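Local coordinates for putative HpcE protein (Mycolicibacterium smegmatis, PDB 6V77) that is a member of the fumarylacetoacetate hydrolase family and carries a zinc ion bound by acidic side chains, at residues V19-A22 against K23-Q27; F43-W46 against A47-A50. All coordinates share one frame; numbering follows the deposited sequence.

Contact 1: V19-A22 against K23-Q27; sequences VDVA and KASEQ
D20 meets K23 through its carboxylate: OD2 accepts the backbone N-H of K23 at 2.9 Å between D20 OD2 and K23 N. The bond is nearly straight (N-H...O 171°) and arrives nearly along the C-O axis. With CG anti to its own backbone N (chi1 -176°), D20 turns the carboxylate back over the first helical turn. The extended K23 chain crosses D20 at about a right angle, and its CG rests 3.3 Å from D20 OD2. The charged ends are not in direct contact; one water receives a bond from K23 NZ and gives one to D20 OD1. That second oxygen also forms a salt bridge with R9 of strand 9-14, so both oxygens have defined partners.

One turn on, S25 doubles its grip on the carbonyl of V21. S25 N and S25 OG lie 2.9 Å and 2.8 Å from V21 O and approach from opposite faces of the carbonyl plane, the hydroxyl well above it. S25 OG also bonds with F29, which ties the helix end to the following loop. On the strand side, V19 CG1 packs against A24 CB at 3.6 Å.

The exit is closed by Q27 N, 2.7 Å from A22 O and in the carbonyl plane, with E26 N donating to K23 O at 3.3 Å. E26 has positive phi (54°) and is the C-prime residue. The very short helix 21-24, entered directly from strand 17-20, is therefore bounded by an Asp N-cap and a Schellman motif.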
ATOM      1  N   VAL B  19     -21.382 -20.966   5.740  1.00 28.29           N
ATOM      2  CA  VAL B  19     -20.571 -22.107   6.147  1.00 27.90           C
ATOM      3  C   VAL B  19     -19.138 -21.638   6.356  1.00 28.69           C
ATOM      4  O   VAL B  19     -18.556 -20.999   5.474  1.00 26.72           O
ATOM      5  CB  VAL B  19     -20.618 -23.233   5.098  1.00 25.26           C
ATOM      6  CG1 VAL B  19     -19.507 -24.234   5.353  1.00 32.79           C
ATOM      7  CG2 VAL B  19     -22.004 -23.906   5.124  1.00 29.27           C
ATOM      8  N   ASP B  20     -18.564 -21.969   7.514  1.00 25.57           N
ATOM      9  CA  ASP B  20     -17.189 -21.605   7.824  1.00 26.28           C
ATOM     10  C   ASP B  20     -16.255 -22.435   6.952  1.00 29.38           C
ATOM     11  O   ASP B  20     -16.287 -23.664   7.010  1.00 26.08           O
ATOM     12  CB  ASP B  20     -16.913 -21.861   9.304  1.00 27.58           C
ATOM     13  CG  ASP B  20     -15.518 -21.415   9.731  1.00 28.47           C
ATOM     14  OD1 ASP B  20     -15.383 -20.320  10.298  1.00 35.95           O
ATOM     15  OD2 ASP B  20     -14.547 -22.160   9.499  1.00 30.72           O
ATOM     16  N   VAL B  21     -15.418 -21.771   6.147  1.00 25.37           N
ATOM     17  CA  VAL B  21     -14.632 -22.497   5.148  1.00 26.88           C
ATOM     18  C   VAL B  21     -13.589 -23.388   5.813  1.00 29.56           C
ATOM     19  O   VAL B  21     -13.382 -24.538   5.398  1.00 27.32           O
ATOM     20  CB  VAL B  21     -13.983 -21.519   4.153  1.00 23.69           C
ATOM     21  CG1 VAL B  21     -12.919 -22.245   3.297  1.00 25.62           C
ATOM     22  CG2 VAL B  21     -15.057 -20.886   3.275  1.00 24.55           C
ATOM     23  N   ALA B  22     -12.903 -22.875   6.834  1.00 26.57           N
ATOM     24  CA  ALA B  22     -11.813 -23.643   7.431  1.00 27.74           C
ATOM     25  C   ALA B  22     -12.338 -24.907   8.096  1.00 33.59           C
ATOM     26  O   ALA B  22     -11.750 -25.983   7.942  1.00 32.13           O
ATOM     27  CB  ALA B  22     -11.040 -22.786   8.430  1.00 28.15           C
ATOM     28  N   LYS B  23     -13.454 -24.801   8.833  1.00 31.55           N
ATOM     29  CA  LYS B  23     -14.050 -25.995   9.429  1.00 31.40           C
ATOM     30  C   LYS B  23     -14.548 -26.954   8.355  1.00 30.64           C
ATOM     31  O   LYS B  23     -14.336 -28.168   8.448  1.00 33.05           O
ATOM     32  CB  LYS B  23     -15.195 -25.612  10.371  1.00 33.50           C
ATOM     33  CG  LYS B  23     -14.776 -24.770  11.560  1.00 38.71           C
ATOM     34  CD  LYS B  23     -15.939 -24.543  12.522  1.00 42.73           C
ATOM     35  CE  LYS B  23     -15.557 -23.561  13.617  1.00 52.47           C
ATOM     36  NZ  LYS B  23     -16.755 -23.084  14.376  1.00 57.37           N
ATOM     37  N   ALA B  24     -15.213 -26.425   7.325  1.00 28.32           N
ATOM     38  CA  ALA B  24     -15.812 -27.286   6.314  1.00 28.97           C
ATOM     39  C   ALA B  24     -14.746 -28.048   5.543  1.00 33.22           C
ATOM     40  O   ALA B  24     -14.940 -29.219   5.197  1.00 29.80           O
ATOM     41  CB  ALA B  24     -16.663 -26.452   5.356  1.00 24.97           C
ATOM     42  N   SER B  25     -13.624 -27.393   5.261  1.00 28.11           N
ATOM     43  CA  SER B  25     -12.550 -27.957   4.458  1.00 30.56           C
ATOM     44  C   SER B  25     -11.512 -28.675   5.290  1.00 31.47           C
ATOM     45  O   SER B  25     -10.458 -29.014   4.754  1.00 32.09           O
ATOM     46  CB  SER B  25     -11.857 -26.862   3.640  1.00 26.69           C
ATOM     47  OG  SER B  25     -11.133 -25.976   4.483  1.00 27.16           O
ATOM     48  N   GLU B  26     -11.773 -28.885   6.582  1.00 30.57           N
ATOM     49  CA  GLU B  26     -10.816 -29.514   7.494  1.00 37.04           C
ATOM     50  C   GLU B  26      -9.471 -28.795   7.475  1.00 36.94           C
ATOM     51  O   GLU B  26      -8.403 -29.416   7.421  1.00 39.12           O
ATOM     52  CB  GLU B  26     -10.653 -31.002   7.172  1.00 47.24           C
ATOM     53  CG  GLU B  26     -11.894 -31.823   7.479  1.00 56.52           C
ATOM     54  CD  GLU B  26     -11.739 -33.283   7.100  1.00 74.44           C
ATOM     55  OE1 GLU B  26     -10.998 -33.577   6.137  1.00 80.67           O
ATOM     56  OE2 GLU B  26     -12.358 -34.137   7.769  1.00 80.90           O
ATOM     57  N   GLN B  27      -9.530 -27.464   7.529  1.00 33.46           N
ATOM     58  CA  GLN B  27      -8.390 -26.553   7.656  1.00 34.57           C
ATOM     59  C   GLN B  27      -7.576 -26.438   6.374  1.00 37.01           C
ATOM     60  O   GLN B  27      -6.495 -25.843   6.392  1.00 38.64           O
ATOM     61  CB  GLN B  27      -7.464 -26.946   8.816  1.00 39.09           C
ATOM     62  CG  GLN B  27      -8.208 -27.322  10.090  1.00 41.74           C
ATOM     63  CD  GLN B  27      -9.085 -26.206  10.574  1.00 49.97           C
ATOM     64  OE1 GLN B  27      -8.699 -25.040  10.515  1.00 54.05           O
ATOM     65  NE2 GLN B  27     -10.280 -26.547  11.048  1.00 49.59           N
TER
HETATM   66  O   HOH W   1     -17.504 -20.697  12.723  1.00 47.50           O

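Contact 2: F43-W46 against A47-A50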
ATOM      1  N   PHE B  43      -9.205 -23.634  -4.169  1.00 23.01           N
ATOM      2  CA  PHE B  43     -10.370 -23.430  -3.316  1.00 23.46           C
ATOM      3  C   PHE B  43     -11.663 -23.643  -4.098  1.00 27.33           C
ATOM      4  O   PHE B  43     -12.577 -24.342  -3.636  1.00 23.50           O
ATOM      5  CB  PHE B  43     -10.343 -22.041  -2.677  1.00 21.94           C
ATOM      6  CG  PHE B  43     -11.706 -21.604  -2.154  1.00 21.69           C
ATOM      7  CD1 PHE B  43     -12.279 -22.246  -1.057  1.00 26.04           C
ATOM      8  CD2 PHE B  43     -12.414 -20.609  -2.790  1.00 23.45           C
ATOM      9  CE1 PHE B  43     -13.532 -21.872  -0.576  1.00 27.09           C
ATOM     10  CE2 PHE B  43     -13.681 -20.230  -2.322  1.00 26.65           C
ATOM     11  CZ  PHE B  43     -14.234 -20.875  -1.213  1.00 27.15           C
ATOM     12  N   GLN B  44     -11.760 -23.048  -5.289  1.00 25.83           N
ATOM     13  CA  GLN B  44     -12.976 -23.174  -6.084  1.00 28.01           C
ATOM     14  C   GLN B  44     -13.219 -24.617  -6.507  1.00 29.67           C
ATOM     15  O   GLN B  44     -14.367 -25.077  -6.532  1.00 33.28           O
ATOM     16  CB  GLN B  44     -12.902 -22.262  -7.302  1.00 31.87           C
ATOM     17  CG  GLN B  44     -12.961 -20.786  -6.932  1.00 32.54           C
ATOM     18  CD  GLN B  44     -13.732 -19.974  -7.939  1.00 46.17           C
ATOM     19  OE1 GLN B  44     -13.325 -19.850  -9.097  1.00 39.14           O
ATOM     20  NE2 GLN B  44     -14.865 -19.416  -7.507  1.00 46.97           N
ATOM     21  N   GLU B  45     -12.155 -25.343  -6.844  1.00 25.44           N
ATOM     22  CA  GLU B  45     -12.324 -26.749  -7.182  1.00 28.30           C
ATOM     23  C   GLU B  45     -12.835 -27.541  -5.987  1.00 29.96           C
ATOM     24  O   GLU B  45     -13.731 -28.380  -6.133  1.00 31.05           O
ATOM     25  CB  GLU B  45     -11.011 -27.334  -7.704  1.00 32.04           C
ATOM     26  CG  GLU B  45     -11.087 -28.826  -8.046  1.00 39.68           C
ATOM     27  CD  GLU B  45     -12.171 -29.166  -9.071  1.00 54.24           C
ATOM     28  OE1 GLU B  45     -12.553 -28.289  -9.879  1.00 56.21           O
ATOM     29  OE2 GLU B  45     -12.642 -30.327  -9.068  1.00 57.02           O
ATOM     30  N   TRP B  46     -12.283 -27.289  -4.795  1.00 27.73           N
ATOM     31  CA  TRP B  46     -12.773 -27.967  -3.595  1.00 27.04           C
ATOM     32  C   TRP B  46     -14.248 -27.653  -3.354  1.00 27.16           C
ATOM     33  O   TRP B  46     -15.064 -28.556  -3.118  1.00 29.62           O
ATOM     34  CB  TRP B  46     -11.944 -27.552  -2.376  1.00 28.10           C
ATOM     35  CG  TRP B  46     -12.613 -27.933  -1.093  1.00 26.71           C
ATOM     36  CD1 TRP B  46     -12.574 -29.146  -0.476  1.00 28.90           C
ATOM     37  CD2 TRP B  46     -13.455 -27.101  -0.290  1.00 26.48           C
ATOM     38  NE1 TRP B  46     -13.344 -29.119   0.669  1.00 30.18           N
ATOM     39  CE2 TRP B  46     -13.888 -27.872   0.805  1.00 30.51           C
ATOM     40  CE3 TRP B  46     -13.880 -25.769  -0.391  1.00 25.50           C
ATOM     41  CZ2 TRP B  46     -14.729 -27.361   1.795  1.00 31.42           C
ATOM     42  CZ3 TRP B  46     -14.717 -25.256   0.602  1.00 29.79           C
ATOM     43  CH2 TRP B  46     -15.124 -26.056   1.680  1.00 28.62           C
ATOM     44  N   ALA B  47     -14.604 -26.367  -3.406  1.00 26.22           N
ATOM     45  CA  ALA B  47     -15.993 -25.976  -3.179  1.00 29.20           C
ATOM     46  C   ALA B  47     -16.943 -26.633  -4.171  1.00 26.05           C
ATOM     47  O   ALA B  47     -18.079 -26.957  -3.814  1.00 29.50           O
ATOM     48  CB  ALA B  47     -16.122 -24.458  -3.266  1.00 27.31           C
ATOM     49  N   ARG B  48     -16.504 -26.840  -5.414  1.00 31.21           N
ATOM     50  CA  ARG B  48     -17.391 -27.414  -6.423  1.00 36.41           C
ATOM     51  C   ARG B  48     -17.890 -28.796  -6.025  1.00 35.80           C
ATOM     52  O   ARG B  48     -19.032 -29.154  -6.328  1.00 37.37           O
ATOM     53  CB  ARG B  48     -16.673 -27.485  -7.770  1.00 39.73           C
ATOM     54  CG  ARG B  48     -17.524 -28.012  -8.912  1.00 41.77           C
ATOM     55  CD  ARG B  48     -16.717 -28.187 -10.193  1.00 47.08           C
ATOM     56  NE  ARG B  48     -15.654 -29.178 -10.038  1.00 50.46           N
ATOM     57  CZ  ARG B  48     -15.797 -30.477 -10.291  1.00 51.81           C
ATOM     58  NH1 ARG B  48     -16.961 -30.952 -10.713  1.00 52.50           N
ATOM     59  NH2 ARG B  48     -14.776 -31.302 -10.117  1.00 51.25           N
ATOM     60  N   THR B  49     -17.068 -29.586  -5.342  1.00 29.91           N
ATOM     61  CA  THR B  49     -17.441 -30.959  -5.031  1.00 31.04           C
ATOM     62  C   THR B  49     -17.536 -31.224  -3.535  1.00 29.63           C
ATOM     63  O   THR B  49     -17.737 -32.378  -3.134  1.00 31.04           O
ATOM     64  CB  THR B  49     -16.450 -31.928  -5.679  1.00 35.19           C
ATOM     65  OG1 THR B  49     -15.117 -31.577  -5.295  1.00 36.46           O
ATOM     66  CG2 THR B  49     -16.559 -31.840  -7.185  1.00 39.10           C
ATOM     67  N   ALA B  50     -17.431 -30.194  -2.702  1.00 31.57           N
ATOM     68  CA  ALA B  50     -17.388 -30.400  -1.265  1.00 30.13           C
ATOM     69  C   ALA B  50     -18.758 -30.774  -0.708  1.00 27.05           C
ATOM     70  O   ALA B  50     -19.801 -30.319  -1.189  1.00 29.29           O
ATOM     71  CB  ALA B  50     -16.876 -29.137  -0.562  1.00 30.94           C
TER
HETATM   72  O   HOH W   2     -12.779 -31.858  -6.558  1.00 44.14           O
HETATM   73  O   HOH W   3     -14.222 -31.163  -2.865  1.00 28.43           O
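E45 and R48 run alongside each other in the same direction and join in a side-on salt bridge one helical turn apart. R48 NH2 donates to E45 OE2 at 2.6 Å; the bond is nearly straight (170°), uses the syn lone pair of OE2, and holds that oxygen in the guanidinium plane of R48. R48 NE reaches E45 OE1 at 3.2 Å from outside the carboxylate plane, as expected with the two flat groups turned 40° apart. The bends that bring them together are at chi2 of E45 and chi3 of R48. T49 CG2 sits over the centre of one face of the R48 guanidinium, 3.4 Å above its plane, and a water links E45 OE2 to T49 OG1.

W46 instead presents one indole face to A50, whose CB stands 3.8 Å from the centroid of the five-membered ring, a CH-pi contact offset toward the rim; the nearest ring atom is W46 CE2. On the same side of the indole plane, A47 CB lies 3.9 Å from W46 CE3. A second water joins W46 O to T49 OG1, so this hydroxyl is bridged to carboxylate and backbone.

The ion pair thus occupies the exposed side of helix 40-49, while F43 and W46 face helix 21-24, touching V21 and A24 respectively. The W46 and F29 rings also meet, their planes inclined about 45°, and M1 packs on F43, Q44 and A47.

Contact 1 closes before contact 2 opens along the chain, and their centres are 12 Å apart. They meet directly where S25 CB comes within 3.4 Å of W46 CZ2, while V21 CG1 packs at 3.9 Å from F43 CE1. Helix 21-24, directly after strand 17-20, is thereby covered by helix 40-49. Each contact is centred about 25 Å from the centre of the chain, on the same side. Together they pack two short helical segments against each other near the N-terminal strands, with helix 21-24 against strand 9-14, in a region separate from the zinc site of E121, E123 and D152.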